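Long-range contact in Myo-inositol-1-phosphate synthase-related protein (PDB 3CIN), which is related by family to myo-inositol-1-phosphate synthases, binds nicotinamide-adenine-dinucleotide and a magnesium ion, and assembles as a tetramer: residues D300-I306 against I322-D328. Residues are numbered along the deposited sequence; the frame is centred on the assembly and turned at random.
Sequences DKKFIAI and INGRIND. With NAD (nicotinamide-adenine-dinucleotide), chain F.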
loop_
_atom_site.group_PDB
_atom_site.type_symbol
_atom_site.label_atom_id
_atom_site.label_comp_id
_atom_site.label_asym_id
_atom_site.label_seq_id
_atom_site.Cartn_x
_atom_site.Cartn_y
_atom_site.Cartn_z
ATOM N N ASP A 300 11.939 16.288 -5.183
ATOM C CA ASP A 300 11.029 16.381 -6.292
ATOM C C ASP A 300 10.167 15.116 -6.487
ATOM O O ASP A 300 9.266 15.109 -7.329
ATOM C CB ASP A 300 11.794 16.734 -7.580
ATOM C CG ASP A 300 10.865 17.164 -8.702
ATOM O OD1 ASP A 300 9.987 18.037 -8.531
ATOM O OD2 ASP A 300 11.029 16.580 -9.781
ATOM N N LYS A 301 10.329 14.136 -5.618
ATOM C CA LYS A 301 9.593 12.872 -5.785
ATOM C C LYS A 301 8.511 12.690 -4.708
ATOM O O LYS A 301 8.829 12.222 -3.625
ATOM C CB LYS A 301 10.552 11.693 -5.810
ATOM C CG LYS A 301 9.995 10.378 -6.460
ATOM C CD LYS A 301 11.092 9.257 -6.573
ATOM C CE LYS A 301 10.511 8.024 -7.335
ATOM N NZ LYS A 301 11.403 6.819 -7.336
ATOM N N LYS A 302 7.283 13.006 -5.090
ATOM C CA LYS A 302 6.116 13.010 -4.190
ATOM C C LYS A 302 5.829 11.636 -3.692
ATOM O O LYS A 302 6.090 10.666 -4.399
ATOM C CB LYS A 302 4.861 13.493 -4.928
ATOM C CG LYS A 302 4.770 14.922 -5.175
ATOM C CD LYS A 302 3.321 15.208 -5.530
ATOM C CE LYS A 302 3.051 16.655 -5.747
ATOM N NZ LYS A 302 1.883 16.786 -6.643
ATOM N N PHE A 303 5.342 11.530 -2.449
ATOM C CA PHE A 303 4.699 10.319 -1.981
ATOM C C PHE A 303 3.212 10.594 -2.066
ATOM O O PHE A 303 2.756 11.643 -1.638
ATOM C CB PHE A 303 5.065 9.967 -0.555
ATOM C CG PHE A 303 4.244 8.859 0.015
ATOM C CD1 PHE A 303 4.345 7.550 -0.472
ATOM C CD2 PHE A 303 3.340 9.111 1.064
ATOM C CE1 PHE A 303 3.570 6.525 0.070
ATOM C CE2 PHE A 303 2.583 8.077 1.629
ATOM C CZ PHE A 303 2.672 6.777 1.101
ATOM N N ILE A 304 2.463 9.659 -2.625
ATOM C CA ILE A 304 1.005 9.755 -2.683
ATOM C C ILE A 304 0.377 8.521 -2.030
ATOM O O ILE A 304 0.901 7.419 -2.079
ATOM C CB ILE A 304 0.498 9.976 -4.149
ATOM C CG1 ILE A 304 0.672 8.748 -5.028
ATOM C CG2 ILE A 304 1.190 11.222 -4.841
ATOM C CD1 ILE A 304 -0.156 8.793 -6.326
ATOM N N ALA A 305 -0.824 8.702 -1.445
ATOM C CA ALA A 305 -1.585 7.601 -0.880
ATOM C C ALA A 305 -3.042 7.891 -1.171
ATOM O O ALA A 305 -3.492 8.988 -0.987
ATOM C CB ALA A 305 -1.309 7.411 0.611
ATOM N N ILE A 306 -3.776 6.929 -1.712
ATOM C CA ILE A 306 -5.181 7.143 -2.093
ATOM C C ILE A 306 -5.957 5.957 -1.511
ATOM O O ILE A 306 -5.531 4.836 -1.603
ATOM C CB ILE A 306 -5.351 7.182 -3.625
ATOM C CG1 ILE A 306 -4.678 8.360 -4.332
ATOM C CG2 ILE A 306 -6.817 7.263 -4.086
ATOM C CD1 ILE A 306 -4.304 8.104 -5.789
ATOM N N ILE A 322 -3.997 2.904 -3.061
ATOM C CA ILE A 322 -2.960 3.153 -4.068
ATOM C C ILE A 322 -1.834 3.960 -3.394
ATOM O O ILE A 322 -2.116 4.979 -2.779
ATOM C CB ILE A 322 -3.447 3.953 -5.210
ATOM C CG1 ILE A 322 -4.535 3.173 -5.989
ATOM C CG2 ILE A 322 -2.335 4.399 -6.131
ATOM C CD1 ILE A 322 -5.945 3.412 -5.495
ATOM N N ASN A 323 -0.595 3.519 -3.501
ATOM C CA ASN A 323 0.523 4.321 -2.995
ATOM C C ASN A 323 1.433 4.593 -4.175
ATOM O O ASN A 323 1.485 3.827 -5.099
ATOM C CB ASN A 323 1.425 3.584 -2.024
ATOM C CG ASN A 323 0.817 3.356 -0.661
ATOM O OD1 ASN A 323 -0.047 4.101 -0.197
ATOM N ND2 ASN A 323 1.285 2.317 -0.006
ATOM N N GLY A 324 2.207 5.648 -4.134
ATOM C CA GLY A 324 3.111 5.870 -5.281
ATOM C C GLY A 324 4.232 6.772 -4.896
ATOM O O GLY A 324 4.133 7.516 -3.916
ATOM N N ARG A 325 5.304 6.705 -5.674
ATOM C CA ARG A 325 6.363 7.712 -5.609
ATOM C C ARG A 325 6.471 8.191 -7.020
ATOM O O ARG A 325 6.864 7.414 -7.899
ATOM C CB ARG A 325 7.664 7.078 -5.206
ATOM C CG ARG A 325 7.698 6.628 -3.788
ATOM C CD ARG A 325 7.632 7.838 -2.783
ATOM N NE ARG A 325 8.535 8.996 -2.948
ATOM C CZ ARG A 325 9.803 9.087 -2.514
ATOM N NH1 ARG A 325 10.387 8.054 -1.969
ATOM N NH2 ARG A 325 10.511 10.199 -2.638
ATOM N N ILE A 326 6.202 9.453 -7.207
ATOM C CA ILE A 326 6.151 10.064 -8.535
ATOM C C ILE A 326 6.996 11.351 -8.625
ATOM O O ILE A 326 6.903 12.256 -7.793
ATOM C CB ILE A 326 4.728 10.246 -9.010
ATOM C CG1 ILE A 326 3.893 11.069 -8.059
ATOM C CG2 ILE A 326 3.961 8.883 -9.075
ATOM C CD1 ILE A 326 2.431 10.959 -8.429
ATOM N N ASN A 327 7.822 11.430 -9.668
ATOM C CA ASN A 327 8.660 12.586 -9.865
ATOM C C ASN A 327 7.857 13.712 -10.442
ATOM O O ASN A 327 7.439 13.672 -11.621
ATOM C CB ASN A 327 9.831 12.203 -10.773
ATOM C CG ASN A 327 10.862 11.410 -10.083
ATOM O OD1 ASN A 327 11.752 11.976 -9.446
ATOM N ND2 ASN A 327 10.826 10.087 -10.245
ATOM N N ASP A 328 7.705 14.782 -9.645
ATOM C CA ASP A 328 6.830 15.894 -10.006
ATOM C C ASP A 328 7.180 16.639 -11.275
ATOM O O ASP A 328 6.357 16.795 -12.194
ATOM C CB ASP A 328 6.876 16.940 -8.883
ATOM C CG ASP A 328 5.870 16.706 -7.830
ATOM O OD1 ASP A 328 4.742 16.268 -8.172
ATOM O OD2 ASP A 328 6.224 16.987 -6.656
HETATM P PA NAD F . 9.417 26.209 -8.181
HETATM O O1A NAD F . 10.593 25.271 -8.247
HETATM O O2A NAD F . 9.376 26.963 -6.888
HETATM O O5B NAD F . 9.647 27.252 -9.330
HETATM C C5B NAD F . 8.867 28.444 -9.399
HETATM C C4B NAD F . 9.740 29.517 -10.026
HETATM O O4B NAD F . 8.935 30.645 -10.325
HETATM C C3B NAD F . 10.884 30.009 -9.148
HETATM O O3B NAD F . 12.086 30.129 -9.891
HETATM C C2B NAD F . 10.411 31.379 -8.681
HETATM O O2B NAD F . 11.468 32.197 -8.257
HETATM C C1B NAD F . 9.650 31.835 -9.906
HETATM N N9A NAD F . 8.662 32.892 -9.677
HETATM C C8A NAD F . 7.825 32.965 -8.568
HETATM N N7A NAD F . 6.959 34.011 -8.801
HETATM C C5A NAD F . 7.282 34.567 -10.014
HETATM C C6A NAD F . 6.805 35.692 -10.692
HETATM N N6A NAD F . 5.756 36.444 -10.232
HETATM N N1A NAD F . 7.339 35.949 -11.939
HETATM C C2A NAD F . 8.361 35.163 -12.442
HETATM N N3A NAD F . 8.898 34.098 -11.749
HETATM C C4A NAD F . 8.345 33.834 -10.547
HETATM O O3 NAD F . 8.068 25.443 -8.454
HETATM P PN NAD F . 7.859 24.275 -9.493
HETATM O O1N NAD F . 7.871 22.986 -8.742
HETATM O O2N NAD F . 8.680 24.505 -10.718
HETATM O O5D NAD F . 6.328 24.489 -9.873
HETATM C C5D NAD F . 5.948 25.553 -10.715
HETATM C C4D NAD F . 4.433 25.727 -10.741
HETATM O O4D NAD F . 3.870 24.613 -11.379
HETATM C C3D NAD F . 3.755 25.871 -9.388
HETATM O O3D NAD F . 2.659 26.817 -9.486
HETATM C C2D NAD F . 3.162 24.484 -9.195
HETATM O O2D NAD F . 1.992 24.510 -8.371
HETATM C C1D NAD F . 2.781 24.157 -10.622
HETATM N N1N NAD F . 2.593 22.726 -10.847
HETATM C C2N NAD F . 3.606 21.881 -10.638
HETATM C C3N NAD F . 3.327 20.517 -10.921
HETATM C C7N NAD F . 4.464 19.602 -10.953
HETATM O O7N NAD F . 5.672 20.131 -10.595
HETATM N N7N NAD F . 4.289 18.325 -11.329
HETATM C C4N NAD F . 2.092 20.083 -11.359
HETATM C C5N NAD F . 1.074 20.973 -11.547
HETATM C C6N NAD F . 1.363 22.322 -11.297
HETATM O O HOH W 1 12.541 14.504 -10.150
#
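Residues 300-306 and 322-328 pair as the open end of an antiparallel beta hairpin made by strands 301-311 and 317-327, where the sheet reaches the NAD pocket. Paired N-H···O bonds join Lys302 to Ile326, Ile304 to Gly324 and Ile306 to Ile322; beyond them Asp328 N, at the start of helix 328-348, bonds Asp300 O almost straight (2.8 Å, 171° at the hydrogen). Arg325 adds a side-chain grip: bent at chi2 and chi3 (-66° and -50°), it folds back across the neighbouring strand, and NH2 donates a hydrogen bond to Lys301 O, in the guanidinium plane, at 2.8 Å. Lys302 O takes two donors, the backbone Ile326 N and, from above its carbonyl plane, Arg325 NE (3.3 Å). Lys301 CD lies over one guanidinium face, toward its rim. On the other side of the sheet, Lys302 runs extended past the Asp328 carboxylate, its NZ forming a salt bridge to OD1 (3.3 Å), while Ile304 CG2 packs on Ile326 CD1 at 3.8 Å. Asp328 O accepts a hydrogen bond from NAD N7N at 2.7 Å. A water bridges Asp300 OD2 and Asn327 OD1; Asp300 OD1 bonds Ser329 OG and Asn254 ND2. Helix 225-238 packs against Ile304 and Ile306, and Arg325 NH1 makes salt bridges to Glu309 and Glu319 of a third subunit. Strand 242-252 continues the sheet beside 301-311, while beyond 317-327 an antiparallel strand of a second subunit carries it across the interface.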